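Local coordinates for protein L544 (Acanthamoeba polyphaga mimivirus, PDB 4AMQ) that probably transfers nucleotidyl groups with the help of divalent metal ions, as a virion protein with a nucleotidyltransferase domain and a helical domain, at residues Tyr77-Ile82 with Val190-Ser195; Arg111-Glu116 with Asp161-Arg166; Ser262-Tyr267 with Thr365-Ile370; Asp298-Ile303 with Ile339-Leu344. All blocks are in the same frame, centred on the assembly; numbering follows the deposited sequence.

Contact 1: Tyr77-Ile82 with Val190-Ser195; sequences YDDTNI and VVKNNS
Charge pairing between Asp79 and Lys192 forms the polar half of this contact. Lys192 NZ gives a hydrogen bond to Asp79 OD2 at 3.2 Å, within a salt bridge, and meets that oxygen on its anti side, 35° out of the carboxylate plane. The lysine chain bends at chi2 (63°) and then runs straight to NZ, and the two side chains cross at about a right angle. The same oxygen also pairs with Lys219, so two ammonium groups share it, which would probably help keep the buried carboxylate ionised.

The apolar half is a methyl-to-methyl meeting. Ile82 CG2 and Val191 CG2 lie 3.4 Å apart, tighter than usual for two carbons, while their side chains slide past each other in opposite directions. Val191 CG2 also lies 3.9 Å from the carbonyl oxygen Asp79 O.

Within 77-82 the turn is held by Asp78 O, which accepts from Asn81 N and, at 3.0 Å, from Ile82 N. Together these bonds and contacts join the loop that leads from strand 66-72 into helix 82-93 to the C-terminal end of helix 187-192, on the periphery of the alpha/beta nucleotidyltransferase domain.

Contact 2: Arg111-Glu116 with Asp161-Arg166; sequences RFLLTE and DLYKLR
Phe112 and Leu162 both hold CG opposite the carbonyl carbon (chi1 near -65° in each), and these torsions set the phenyl ring over the leucine side chain; Tyr163 instead swings CG away from its own backbone N (chi1 175°), which carries its ring alongside Leu113. The contact lies at the edge of the mixed sheet of the nucleotidyltransferase domain, where it packs the loop following strand 99-108 against the junction at which helix 152-163 passes into edge strand 164-167.

The main interaction is CH-pi. Leu162 CB sits 3.7 Å from the centroid of the Phe112 ring and only 2° off the ring normal, hence centrally over one face. The two side chains cross obliquely, and the leucine branch Leu162 CD1 reaches Phe112 CE1 at 3.8 Å. The carbonyl oxygen Leu162 O lies 3.7 Å from Phe112 CD2. Lys124 of helix 118-125 also touches the phenyl side chain.

Tyr163 packs against the root of the Phe112 side chain. Its CB is 4.2 Å from Phe112 CB, at the level where the CA atoms of these two residues come nearest across the segments. A backbone hydrogen bond between Tyr163 and Asp109 ties the junction to the residue just past strand 99-108. Leu113, the centre of an inverse gamma turn, points the same way as the tyrosine side chain, with Leu113 CB 4.1 Å from Tyr163 CE1 and Leu113 CD1 4.1 Å from Tyr163 OH.

Contact 3: Ser262-Tyr267 with Thr365-Ile370; sequences SKQLEY and TRYINI
The Tyr367 ring is met on one face by Leu265, on the opposite face by Arg366 of its own helix, and at its edge by the Gln264 amide. Leu265 CD2 stands 4.1 Å from the ring centroid and 18° off the normal, a CH-pi contact displaced toward the rim; its closest ring atom is Tyr367 CD2, at 3.9 Å. On the other side Arg366 CG lies 4.2 Å above the plane, again toward the rim. Gln264 OE1 is in the ring plane, although the amide itself is turned 68° from the ring.

This is helix-to-helix packing in the all-helical domain, where the C-terminal part of helix 334-368 faces helix 259-272. Leu251 of helix 248-254 touches both Leu265 and Tyr367, so a third helix closes on the pair, and Ile261 and Ile268 extend the apolar surroundings of the tyrosine.

Polar closure comes from the phenol: Tyr367 OH donates to Gln264 OE1 at 2.7 Å. The hydroxyl stands 41° out of the carbonyl plane and therefore misses a lone-pair direction. An extended chain beyond CG carries the Gln264 amide to the phenol. Nearer the root of that side chain, Gln264 CB approaches Tyr367 OH to 3.1 Å.

Contact 4: Asp298-Ile303 with Ile339-Leu344; sequences DTAKSI and IAWNTL
Trp341 carries this contact from the second segment, reaching across from helix 334-368 to Ala300 and Lys301 on helix 297-311 in the helical domain. The approach is one aromatic side chain inserted between two helices whose nearest CA atoms, Ala300 CA and Trp341 CA, remain 8.4 Å apart.

Taken in sequence order, Ile339 comes first and turns to Tyr290 of helix 274-292, while Asn342, just past the tryptophan, packs on Tyr286 of that same helix. At Trp341 itself, CG lies opposite the carbonyl carbon (chi1 -83°), and the six-membered part of the indole leads toward helix 297-311. Trp341 NE1 has weak hydrogen bonds to Ser329 and to the carbonyl of Ile325 on helix 319-331, the helix on which Leu344 packs at the end of the segment, while the benzo end meets Ala300 and Lys301.

Across the interface Ala300 CB is 4.1 Å from both Trp341 CE3 and Trp341 CZ3. Further round the helix Lys301 offers backbone and the root of its side chain: Lys301 CB lies 4.2 Å from Trp341 CH2, and Lys301 N comes to 3.9 Å from Trp341 CZ3.

In the fold
Contacts 1 and 2 belong to the nucleotidyltransferase domain, contacts 3 and 4 to the helical domain that follows it. Along the chain, contact 2 falls within the interval spanned by contact 1, and contact 4 within that of contact 3. Contacts 1 and 2 have centres 21 Å apart and touch through Val190 CG2 and Leu165 CD1, 4.2 Å apart. Contacts 3 and 4 share the long helix 334-368 but sit 36 Å apart between centres. Across the domains, contacts 2 and 4 approach most closely, about 13 Å between nearest atoms. Two manganese ions are bound by Asp66 and Asp68, one also by Asp213, on strands 66-72 and 209-217, so the probable catalytic centre belongs to the first domain.

Contact 1: Tyr77-Ile82 with Val190-Ser195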
# COMPACT_ATOMS: atom_id res chain seq x y z
N TYR A 77 -11.45 -23.83 5.06
CA TYR A 77 -10.04 -24.05 4.72
C TYR A 77 -9.16 -23.98 5.96
O TYR A 77 -9.41 -23.18 6.86
CB TYR A 77 -9.57 -23.03 3.67
CG TYR A 77 -10.12 -23.27 2.29
CD1 TYR A 77 -9.61 -24.28 1.48
CD2 TYR A 77 -11.15 -22.50 1.79
CE1 TYR A 77 -10.12 -24.51 0.22
CE2 TYR A 77 -11.67 -22.72 0.52
CZ TYR A 77 -11.14 -23.72 -0.26
OH TYR A 77 -11.65 -23.95 -1.52
N ASP A 78 -8.13 -24.81 6.00
CA ASP A 78 -7.19 -24.82 7.11
C ASP A 78 -5.77 -25.17 6.67
O ASP A 78 -5.46 -25.16 5.47
CB ASP A 78 -7.65 -25.77 8.23
CG ASP A 78 -7.90 -27.18 7.73
OD1 ASP A 78 -7.49 -27.51 6.59
OD2 ASP A 78 -8.52 -27.97 8.48
N ASP A 79 -4.92 -25.48 7.64
CA ASP A 79 -3.52 -25.82 7.40
C ASP A 79 -3.31 -26.81 6.26
O ASP A 79 -2.38 -26.68 5.47
CB ASP A 79 -2.89 -26.41 8.66
CG ASP A 79 -2.83 -25.42 9.80
OD1 ASP A 79 -3.69 -24.51 9.87
OD2 ASP A 79 -1.91 -25.56 10.64
N THR A 80 -4.18 -27.81 6.19
CA THR A 80 -3.94 -28.98 5.35
C THR A 80 -4.34 -28.81 3.89
O THR A 80 -3.98 -29.63 3.05
CB THR A 80 -4.65 -30.23 5.92
OG1 THR A 80 -6.07 -30.03 5.89
CG2 THR A 80 -4.21 -30.49 7.35
N ASN A 81 -5.09 -27.75 3.58
CA ASN A 81 -5.59 -27.57 2.22
C ASN A 81 -5.56 -26.13 1.70
O ASN A 81 -5.99 -25.87 0.58
CB ASN A 81 -7.01 -28.12 2.11
CG ASN A 81 -7.97 -27.44 3.06
OD1 ASN A 81 -7.61 -26.47 3.73
ND2 ASN A 81 -9.20 -27.93 3.11
N ILE A 82 -5.05 -25.20 2.51
CA ILE A 82 -5.03 -23.80 2.11
C ILE A 82 -4.03 -23.55 0.99
O ILE A 82 -4.24 -22.70 0.13
CB ILE A 82 -4.73 -22.86 3.30
CG1 ILE A 82 -4.93 -21.40 2.90
CG2 ILE A 82 -3.32 -23.08 3.81
CD1 ILE A 82 -6.34 -21.07 2.44
N VAL A 190 5.60 -22.72 6.46
CA VAL A 190 5.16 -21.38 6.83
C VAL A 190 3.67 -21.32 7.17
O VAL A 190 3.28 -20.69 8.16
CB VAL A 190 5.49 -20.36 5.73
CG1 VAL A 190 4.85 -19.03 6.03
CG2 VAL A 190 7.00 -20.22 5.58
N VAL A 191 2.82 -21.95 6.36
CA VAL A 191 1.39 -21.97 6.65
C VAL A 191 1.08 -22.72 7.95
O VAL A 191 0.14 -22.37 8.67
CB VAL A 191 0.57 -22.58 5.49
CG1 VAL A 191 1.39 -23.60 4.72
CG2 VAL A 191 -0.72 -23.20 6.01
N LYS A 192 1.86 -23.75 8.25
CA LYS A 192 1.65 -24.54 9.45
C LYS A 192 2.01 -23.74 10.70
O LYS A 192 1.42 -23.94 11.77
CB LYS A 192 2.46 -25.84 9.40
CG LYS A 192 2.09 -26.84 10.48
CD LYS A 192 0.65 -27.30 10.34
CE LYS A 192 0.20 -28.15 11.52
NZ LYS A 192 -1.23 -28.56 11.41
N ASN A 193 2.96 -22.83 10.57
CA ASN A 193 3.42 -22.03 11.69
C ASN A 193 2.73 -20.67 11.79
O ASN A 193 3.09 -19.84 12.63
CB ASN A 193 4.93 -21.83 11.64
CG ASN A 193 5.69 -23.11 11.92
OD1 ASN A 193 5.77 -23.55 13.07
ND2 ASN A 193 6.26 -23.71 10.88
N ASN A 194 1.74 -20.44 10.94
CA ASN A 194 1.05 -19.16 10.92
C ASN A 194 -0.47 -19.30 10.89
O ASN A 194 -0.99 -20.36 10.56
CB ASN A 194 1.54 -18.30 9.75
CG ASN A 194 2.95 -17.78 9.96
OD1 ASN A 194 3.14 -16.70 10.52
ND2 ASN A 194 3.94 -18.55 9.52
N SER A 195 -1.17 -18.23 11.24
CA SER A 195 -2.62 -18.26 11.30
C SER A 195 -3.27 -17.50 10.15
O SER A 195 -4.45 -17.69 9.86
CB SER A 195 -3.11 -17.69 12.63
OG SER A 195 -2.54 -18.40 13.73

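Contact 2: Arg111-Glu116 with Asp161-Arg166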
# COMPACT_ATOMS: atom_id res chain seq x y z
N ARG A 111 15.80 -13.56 11.57
CA ARG A 111 17.16 -13.02 11.57
C ARG A 111 17.11 -11.50 11.43
O ARG A 111 18.07 -10.80 11.77
CB ARG A 111 17.99 -13.61 10.43
CG ARG A 111 18.13 -15.13 10.46
CD ARG A 111 18.84 -15.65 9.21
NE ARG A 111 18.13 -15.30 7.98
CZ ARG A 111 18.65 -15.38 6.76
NH1 ARG A 111 19.90 -15.82 6.59
NH2 ARG A 111 17.93 -15.03 5.71
N PHE A 112 15.98 -11.00 10.95
CA PHE A 112 15.76 -9.57 10.83
C PHE A 112 14.85 -9.09 11.96
O PHE A 112 14.40 -7.95 11.95
CB PHE A 112 15.16 -9.23 9.46
CG PHE A 112 16.08 -9.54 8.31
CD1 PHE A 112 17.05 -8.63 7.92
CD2 PHE A 112 15.99 -10.75 7.64
CE1 PHE A 112 17.90 -8.91 6.87
CE2 PHE A 112 16.84 -11.03 6.59
CZ PHE A 112 17.80 -10.11 6.21
N LEU A 113 14.59 -9.97 12.92
CA LEU A 113 13.84 -9.59 14.11
C LEU A 113 14.78 -8.93 15.12
O LEU A 113 15.30 -9.59 16.02
CB LEU A 113 13.14 -10.80 14.74
CG LEU A 113 12.32 -10.51 16.00
CD1 LEU A 113 11.43 -9.31 15.79
CD2 LEU A 113 11.50 -11.71 16.42
N LEU A 114 15.00 -7.63 14.96
CA LEU A 114 15.92 -6.90 15.81
C LEU A 114 15.36 -6.69 17.21
O LEU A 114 14.16 -6.82 17.44
CB LEU A 114 16.27 -5.55 15.18
CG LEU A 114 17.65 -5.40 14.54
CD1 LEU A 114 18.03 -6.64 13.77
CD2 LEU A 114 17.69 -4.18 13.63
N THR A 115 16.26 -6.37 18.14
CA THR A 115 15.86 -5.94 19.46
C THR A 115 16.24 -4.47 19.60
O THR A 115 16.26 -3.92 20.70
CB THR A 115 16.54 -6.79 20.56
OG1 THR A 115 16.74 -8.12 20.07
CG2 THR A 115 15.67 -6.83 21.81
N GLU A 116 16.56 -3.85 18.46
CA GLU A 116 16.84 -2.42 18.39
C GLU A 116 17.99 -1.98 19.29
O GLU A 116 18.09 -0.81 19.65
CB GLU A 116 15.58 -1.60 18.71
CG GLU A 116 14.39 -1.87 17.79
CD GLU A 116 14.61 -1.41 16.36
OE1 GLU A 116 15.41 -0.48 16.14
OE2 GLU A 116 13.97 -1.98 15.45
N ASP A 161 10.45 -5.71 4.40
CA ASP A 161 10.27 -6.66 3.30
C ASP A 161 11.11 -7.91 3.52
O ASP A 161 10.85 -8.96 2.93
CB ASP A 161 10.63 -6.00 1.97
CG ASP A 161 9.74 -4.82 1.65
OD1 ASP A 161 8.55 -4.85 2.02
OD2 ASP A 161 10.23 -3.85 1.02
N LEU A 162 12.13 -7.79 4.37
CA LEU A 162 13.03 -8.90 4.66
C LEU A 162 12.55 -9.71 5.86
O LEU A 162 12.74 -10.93 5.91
CB LEU A 162 14.45 -8.39 4.88
CG LEU A 162 15.10 -7.78 3.63
CD1 LEU A 162 16.30 -6.91 4.00
CD2 LEU A 162 15.51 -8.88 2.66
N TYR A 163 11.93 -9.04 6.83
CA TYR A 163 11.36 -9.72 7.98
C TYR A 163 10.10 -10.49 7.58
O TYR A 163 9.96 -11.67 7.90
CB TYR A 163 11.05 -8.74 9.11
CG TYR A 163 10.35 -9.37 10.29
CD1 TYR A 163 10.79 -10.57 10.82
CD2 TYR A 163 9.26 -8.75 10.89
CE1 TYR A 163 10.16 -11.16 11.90
CE2 TYR A 163 8.62 -9.33 11.97
CZ TYR A 163 9.07 -10.53 12.47
OH TYR A 163 8.44 -11.11 13.55
N LYS A 164 9.19 -9.82 6.88
CA LYS A 164 7.97 -10.46 6.39
C LYS A 164 8.22 -11.14 5.05
O LYS A 164 8.66 -10.49 4.10
CB LYS A 164 6.84 -9.45 6.26
CG LYS A 164 6.56 -8.67 7.53
CD LYS A 164 6.12 -9.58 8.66
CE LYS A 164 4.72 -10.14 8.43
NZ LYS A 164 4.27 -10.97 9.58
N LEU A 165 7.93 -12.43 4.97
CA LEU A 165 8.16 -13.19 3.75
C LEU A 165 7.11 -12.89 2.68
O LEU A 165 5.94 -13.25 2.82
CB LEU A 165 8.20 -14.69 4.04
CG LEU A 165 9.36 -15.18 4.90
CD1 LEU A 165 9.27 -16.68 5.12
CD2 LEU A 165 10.70 -14.81 4.27
N ARG A 166 7.54 -12.22 1.61
CA ARG A 166 6.66 -11.97 0.47
C ARG A 166 6.94 -13.01 -0.61
O ARG A 166 7.99 -12.99 -1.24
CB ARG A 166 6.87 -10.55 -0.08
CG ARG A 166 6.80 -9.46 0.98
CD ARG A 166 6.67 -8.07 0.37
NE ARG A 166 7.83 -7.69 -0.44
CZ ARG A 166 8.02 -6.49 -0.97
NH1 ARG A 166 7.12 -5.53 -0.77
NH2 ARG A 166 9.10 -6.23 -1.69

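Contact 3: Ser262-Tyr267 with Thr365-Ile370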
# COMPACT_ATOMS: atom_id res chain seq x y z
N SER A 262 -16.16 15.44 12.75
CA SER A 262 -15.76 14.28 11.97
C SER A 262 -16.24 14.39 10.52
O SER A 262 -15.55 13.96 9.60
CB SER A 262 -16.24 12.97 12.61
OG SER A 262 -17.64 12.97 12.80
N LYS A 263 -17.42 14.98 10.33
CA LYS A 263 -17.93 15.26 8.98
C LYS A 263 -17.02 16.24 8.25
O LYS A 263 -16.73 16.07 7.06
CB LYS A 263 -19.34 15.84 9.04
CG LYS A 263 -20.47 14.81 9.01
CD LYS A 263 -20.53 14.02 10.31
CE LYS A 263 -21.72 13.08 10.35
NZ LYS A 263 -21.67 12.23 11.58
N GLN A 264 -16.60 17.29 8.95
CA GLN A 264 -15.75 18.30 8.35
C GLN A 264 -14.39 17.73 7.97
O GLN A 264 -13.88 17.98 6.89
CB GLN A 264 -15.60 19.50 9.29
CG GLN A 264 -16.92 20.20 9.58
CD GLN A 264 -16.80 21.29 10.63
OE1 GLN A 264 -15.79 21.39 11.34
NE2 GLN A 264 -17.82 22.13 10.73
N LEU A 265 -13.82 16.94 8.88
CA LEU A 265 -12.52 16.33 8.62
C LEU A 265 -12.60 15.31 7.49
O LEU A 265 -11.70 15.22 6.66
CB LEU A 265 -11.95 15.69 9.89
CG LEU A 265 -11.25 16.68 10.83
CD1 LEU A 265 -10.80 16.00 12.11
CD2 LEU A 265 -10.06 17.32 10.12
N GLU A 266 -13.69 14.55 7.45
CA GLU A 266 -13.90 13.57 6.39
C GLU A 266 -13.99 14.28 5.04
O GLU A 266 -13.42 13.83 4.05
CB GLU A 266 -15.16 12.75 6.64
CG GLU A 266 -15.38 11.61 5.65
CD GLU A 266 -14.47 10.41 5.91
OE1 GLU A 266 -13.53 10.53 6.72
OE2 GLU A 266 -14.70 9.35 5.29
N TYR A 267 -14.72 15.39 5.01
CA TYR A 267 -14.85 16.17 3.79
C TYR A 267 -13.50 16.69 3.32
O TYR A 267 -13.15 16.57 2.15
CB TYR A 267 -15.81 17.34 3.99
CG TYR A 267 -15.86 18.27 2.81
CD1 TYR A 267 -16.76 18.07 1.77
CD2 TYR A 267 -15.00 19.36 2.72
CE1 TYR A 267 -16.80 18.91 0.68
CE2 TYR A 267 -15.03 20.21 1.63
CZ TYR A 267 -15.93 19.98 0.61
OH TYR A 267 -15.95 20.83 -0.47
N THR A 365 -3.96 23.39 11.94
CA THR A 365 -3.88 24.37 13.01
C THR A 365 -5.26 24.68 13.60
O THR A 365 -5.40 24.87 14.81
CB THR A 365 -3.21 25.68 12.55
OG1 THR A 365 -3.95 26.24 11.46
CG2 THR A 365 -1.78 25.42 12.10
N ARG A 366 -6.27 24.73 12.74
CA ARG A 366 -7.64 25.00 13.16
C ARG A 366 -8.17 23.93 14.12
O ARG A 366 -8.71 24.25 15.18
CB ARG A 366 -8.56 25.10 11.95
CG ARG A 366 -10.03 25.09 12.31
CD ARG A 366 -10.88 25.10 11.06
NE ARG A 366 -10.54 26.22 10.18
CZ ARG A 366 -11.02 26.38 8.96
NH1 ARG A 366 -11.87 25.49 8.45
NH2 ARG A 366 -10.65 27.43 8.23
N TYR A 367 -8.02 22.67 13.74
CA TYR A 367 -8.57 21.58 14.53
C TYR A 367 -7.68 21.19 15.71
O TYR A 367 -8.18 20.71 16.74
CB TYR A 367 -8.90 20.37 13.65
CG TYR A 367 -10.07 20.62 12.72
CD1 TYR A 367 -11.37 20.48 13.18
CD2 TYR A 367 -9.87 21.02 11.41
CE1 TYR A 367 -12.45 20.72 12.34
CE2 TYR A 367 -10.94 21.27 10.57
CZ TYR A 367 -12.23 21.12 11.04
OH TYR A 367 -13.29 21.36 10.21
N ILE A 368 -6.38 21.41 15.58
CA ILE A 368 -5.47 21.14 16.69
C ILE A 368 -5.72 22.15 17.82
O ILE A 368 -5.51 21.84 18.99
CB ILE A 368 -3.99 21.18 16.25
CG1 ILE A 368 -3.09 20.58 17.34
CG2 ILE A 368 -3.56 22.60 15.91
CD1 ILE A 368 -3.45 19.16 17.71
N ASN A 369 -6.18 23.34 17.46
CA ASN A 369 -6.50 24.37 18.44
C ASN A 369 -7.83 24.11 19.13
O ASN A 369 -8.17 24.78 20.10
CB ASN A 369 -6.51 25.76 17.79
CG ASN A 369 -5.12 26.29 17.52
OD1 ASN A 369 -4.13 25.77 18.05
ND2 ASN A 369 -5.03 27.34 16.71
N ILE A 370 -8.57 23.14 18.61
CA ILE A 370 -9.82 22.73 19.24
C ILE A 370 -9.52 21.77 20.39
O ILE A 370 -10.30 21.63 21.33
CB ILE A 370 -10.77 22.07 18.23
CG1 ILE A 370 -11.21 23.10 17.18
CG2 ILE A 370 -11.99 21.49 18.92
CD1 ILE A 370 -12.27 22.60 16.23

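Contact 4: Asp298-Ile303 with Ile339-Leu344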
# COMPACT_ATOMS: atom_id res chain seq x y z
N ASP A 298 2.48 -1.52 -21.53
CA ASP A 298 1.07 -1.19 -21.68
C ASP A 298 0.43 -0.74 -20.36
O ASP A 298 -0.39 0.18 -20.34
CB ASP A 298 0.31 -2.37 -22.28
CG ASP A 298 -1.19 -2.26 -22.08
OD1 ASP A 298 -1.82 -1.38 -22.70
OD2 ASP A 298 -1.74 -3.07 -21.30
N THR A 299 0.80 -1.38 -19.26
CA THR A 299 0.25 -1.02 -17.96
C THR A 299 0.88 0.28 -17.46
O THR A 299 0.19 1.14 -16.92
CB THR A 299 0.42 -2.14 -16.92
OG1 THR A 299 -0.25 -3.32 -17.39
CG2 THR A 299 -0.16 -1.73 -15.58
N ALA A 300 2.19 0.41 -17.65
CA ALA A 300 2.90 1.62 -17.26
C ALA A 300 2.31 2.83 -17.98
O ALA A 300 2.12 3.89 -17.39
CB ALA A 300 4.39 1.50 -17.55
N LYS A 301 2.04 2.65 -19.27
CA LYS A 301 1.48 3.72 -20.09
C LYS A 301 0.09 4.11 -19.63
O LYS A 301 -0.24 5.29 -19.57
CB LYS A 301 1.45 3.31 -21.56
CG LYS A 301 0.69 4.29 -22.44
CD LYS A 301 0.64 3.84 -23.90
CE LYS A 301 2.00 3.93 -24.56
NZ LYS A 301 1.90 3.69 -26.02
N SER A 302 -0.74 3.12 -19.32
CA SER A 302 -2.10 3.41 -18.88
C SER A 302 -2.08 4.22 -17.59
O SER A 302 -2.85 5.16 -17.42
CB SER A 302 -2.92 2.12 -18.72
OG SER A 302 -2.54 1.41 -17.55
N ILE A 303 -1.18 3.86 -16.68
CA ILE A 303 -1.04 4.58 -15.42
C ILE A 303 -0.57 6.01 -15.65
O ILE A 303 -1.15 6.96 -15.11
CB ILE A 303 -0.06 3.86 -14.46
CG1 ILE A 303 -0.71 2.60 -13.89
CG2 ILE A 303 0.37 4.80 -13.34
CD1 ILE A 303 0.21 1.78 -13.00
N ILE A 339 11.43 3.00 -16.88
CA ILE A 339 12.39 3.45 -15.89
C ILE A 339 12.42 4.98 -15.74
O ILE A 339 12.38 5.50 -14.63
CB ILE A 339 13.80 2.94 -16.25
CG1 ILE A 339 13.84 1.41 -16.17
CG2 ILE A 339 14.86 3.57 -15.35
CD1 ILE A 339 15.05 0.79 -16.85
N ALA A 340 12.51 5.68 -16.87
CA ALA A 340 12.53 7.15 -16.85
C ALA A 340 11.26 7.69 -16.20
O ALA A 340 11.31 8.64 -15.41
CB ALA A 340 12.68 7.69 -18.25
N TRP A 341 10.12 7.09 -16.54
CA TRP A 341 8.85 7.44 -15.92
C TRP A 341 8.90 7.23 -14.41
O TRP A 341 8.45 8.07 -13.64
CB TRP A 341 7.72 6.60 -16.50
CG TRP A 341 7.18 7.12 -17.78
CD1 TRP A 341 7.29 8.40 -18.26
CD2 TRP A 341 6.42 6.39 -18.76
NE1 TRP A 341 6.65 8.50 -19.48
CE2 TRP A 341 6.12 7.28 -19.80
CE3 TRP A 341 5.99 5.06 -18.84
CZ2 TRP A 341 5.38 6.89 -20.92
CZ3 TRP A 341 5.27 4.68 -19.95
CH2 TRP A 341 4.97 5.59 -20.97
N ASN A 342 9.43 6.08 -13.99
CA ASN A 342 9.49 5.76 -12.57
C ASN A 342 10.26 6.85 -11.83
O ASN A 342 9.84 7.32 -10.78
CB ASN A 342 10.14 4.39 -12.36
CG ASN A 342 9.95 3.86 -10.95
OD1 ASN A 342 8.88 3.98 -10.36
ND2 ASN A 342 11.00 3.27 -10.39
N THR A 343 11.39 7.25 -12.41
CA THR A 343 12.22 8.31 -11.85
C THR A 343 11.45 9.63 -11.74
O THR A 343 11.49 10.30 -10.70
CB THR A 343 13.48 8.53 -12.71
OG1 THR A 343 14.34 7.39 -12.58
CG2 THR A 343 14.23 9.77 -12.26
N LEU A 344 10.74 10.00 -12.80
CA LEU A 344 9.98 11.24 -12.80
C LEU A 344 8.76 11.20 -11.88
O LEU A 344 8.36 12.23 -11.33
CB LEU A 344 9.57 11.62 -14.23
CG LEU A 344 10.76 12.04 -15.10
CD1 LEU A 344 10.40 12.02 -16.58
CD2 LEU A 344 11.27 13.42 -14.68